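Local coordinates for protein CRISPR system CMR subunit Cmr7 1 (Sulfolobus solfataricus, PDB 2X5Q) that belongs to the Cmr7 family and forms part of the CMR ribonucleoprotein complex, which carries crRNA in CRISPR antiviral defence, possibly joining it as a homodimer, at residues P15-S19 with A63-S67. Coordinates in Å, arbitrary orientation, origin at the centre of the assembly. Numbering follows the deposited sequence.
Sequences PITNS and AIDES
Glu66 reaches across from residues 63-67 in a nearly extended t,t conformation and lays its carboxylate against Asn18 and Ser19. Ser19 OG, a short hydroxyl donor, gives a hydrogen bond of 2.7 Å to Glu66 OE2, with Asn18 CB 3.3 Å from the same oxygen, while Glu66 OE1 is held by the hydroxyl of Tyr188. A long acidic side chain suits this place: the carboxylate offers an acceptor oxygen to each hydroxyl, and its length spans separated backbones. The CA atoms of Ser19 and Glu66 lie 6.7 Å apart, those of Pro15 and Ile64 8.4 Å, and no backbone hydrogen bond joins the segments.

Residues 15-19 leave strand 11-15 extended through Thr17, then turn at Asn18 (phi/psi -67/-9). Thr17, chi1 p, closes an ST turn: OG1 accepts from Ser19 N at 3.0 Å. The same OG1 donates to a water 2.9 Å away, which donates to Glu66 O, also at 2.9 Å. Threonine serves both environments, since its CG2 packs 3.7 Å from Ile64 CD1. Ile64 CD1, at the tip of a t,t side chain, also meets Pro15 CB at 3.6 Å; compact ring and branched apolar chain suit this buried patch beside the polar contacts. Ile64 is in beta conformation, and the chain bends at Glu66 and Ser67 (about -60/-40), where Ser67 OG bonds to Asp65 OD1 at 2.8 Å.

Asn18 packs on Val150 of helix 148-162, its ND2 and OD1 bonded to Ser145 O and Asp147 N just before that helix. The contact thus joins strand 11-15 and its following loop, shaped by an ST turn, to the region where strand 62-65 gives way to a turn.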
loop_
_atom_site.group_PDB
_atom_site.type_symbol
_atom_site.label_atom_id
_atom_site.label_comp_id
_atom_site.label_asym_id
_atom_site.label_seq_id
_atom_site.Cartn_x
_atom_site.Cartn_y
_atom_site.Cartn_z
ATOM N N PRO A 15 1.706 -9.281 -13.023
ATOM C CA PRO A 15 0.251 -9.242 -12.851
ATOM C C PRO A 15 -0.458 -10.165 -13.825
ATOM O O PRO A 15 -0.143 -10.160 -15.024
ATOM C CB PRO A 15 -0.126 -7.775 -13.159
ATOM C CG PRO A 15 1.134 -7.010 -13.100
ATOM C CD PRO A 15 2.244 -7.977 -13.439
ATOM N N ILE A 16 -1.406 -10.954 -13.328
ATOM C CA ILE A 16 -2.217 -11.798 -14.202
ATOM C C ILE A 16 -3.564 -11.104 -14.453
ATOM O O ILE A 16 -4.435 -11.069 -13.566
ATOM C CB ILE A 16 -2.407 -13.195 -13.586
ATOM C CG1 ILE A 16 -1.042 -13.832 -13.288
ATOM C CG2 ILE A 16 -3.241 -14.110 -14.501
ATOM C CD1 ILE A 16 -0.199 -14.107 -14.510
ATOM N N THR A 17 -3.715 -10.521 -15.645
ATOM C CA THR A 17 -4.946 -9.840 -16.044
ATOM C C THR A 17 -5.452 -10.406 -17.354
ATOM O O THR A 17 -4.760 -11.186 -17.985
ATOM C CB THR A 17 -4.724 -8.337 -16.297
ATOM O OG1 THR A 17 -4.025 -8.171 -17.530
ATOM C CG2 THR A 17 -3.939 -7.679 -15.178
ATOM N N ASN A 18 -6.633 -9.943 -17.793
ATOM C CA ASN A 18 -7.172 -10.296 -19.110
ATOM C C ASN A 18 -6.389 -9.756 -20.308
ATOM O O ASN A 18 -6.695 -10.143 -21.440
ATOM C CB ASN A 18 -8.629 -9.821 -19.266
ATOM C CG ASN A 18 -9.609 -10.659 -18.475
ATOM O OD1 ASN A 18 -9.674 -11.878 -18.642
ATOM N ND2 ASN A 18 -10.395 -10.005 -17.620
ATOM N N SER A 19 -5.414 -8.868 -20.090
ATOM C CA SER A 19 -4.721 -8.214 -21.206
ATOM C C SER A 19 -3.267 -8.620 -21.448
ATOM O O SER A 19 -2.638 -8.136 -22.403
ATOM C CB SER A 19 -4.810 -6.698 -21.044
ATOM O OG SER A 19 -6.164 -6.295 -21.096
ATOM N N ALA A 63 -4.480 -1.225 -7.612
ATOM C CA ALA A 63 -5.265 -1.645 -8.770
ATOM C C ALA A 63 -4.349 -1.531 -10.003
ATOM O O ALA A 63 -3.238 -0.998 -9.907
ATOM C CB ALA A 63 -6.496 -0.787 -8.921
ATOM N N ILE A 64 -4.781 -2.078 -11.127
ATOM C CA ILE A 64 -3.974 -2.048 -12.344
ATOM C C ILE A 64 -4.689 -1.214 -13.399
ATOM O O ILE A 64 -5.916 -1.246 -13.523
ATOM C CB ILE A 64 -3.605 -3.482 -12.840
ATOM C CG1 ILE A 64 -2.601 -3.431 -14.005
ATOM C CG2 ILE A 64 -4.833 -4.277 -13.249
ATOM C CD1 ILE A 64 -1.864 -4.789 -14.236
ATOM N N ASP A 65 -3.921 -0.388 -14.098
ATOM C CA ASP A 65 -4.419 0.295 -15.284
ATOM C C ASP A 65 -4.246 -0.772 -16.351
ATOM O O ASP A 65 -3.135 -0.989 -16.862
ATOM C CB ASP A 65 -3.584 1.547 -15.582
ATOM C CG ASP A 65 -3.950 2.204 -16.905
ATOM O OD1 ASP A 65 -4.435 1.511 -17.828
ATOM O OD2 ASP A 65 -3.729 3.426 -17.021
ATOM N N GLU A 66 -5.335 -1.466 -16.665
ATOM C CA GLU A 66 -5.223 -2.660 -17.495
ATOM C C GLU A 66 -4.619 -2.426 -18.879
ATOM O O GLU A 66 -3.872 -3.262 -19.364
ATOM C CB GLU A 66 -6.556 -3.390 -17.655
ATOM C CG GLU A 66 -6.296 -4.811 -18.173
ATOM C CD GLU A 66 -7.463 -5.759 -18.011
ATOM O OE1 GLU A 66 -8.246 -5.591 -17.047
ATOM O OE2 GLU A 66 -7.575 -6.679 -18.860
ATOM N N SER A 67 -4.946 -1.305 -19.502
ATOM C CA SER A 67 -4.416 -1.007 -20.823
ATOM C C SER A 67 -2.909 -0.753 -20.825
ATOM O O SER A 67 -2.233 -1.183 -21.750
ATOM C CB SER A 67 -5.139 0.178 -21.432
ATOM O OG SER A 67 -5.120 1.254 -20.521
HETATM O O HOH W 1 -2.804 -5.641 -18.174
#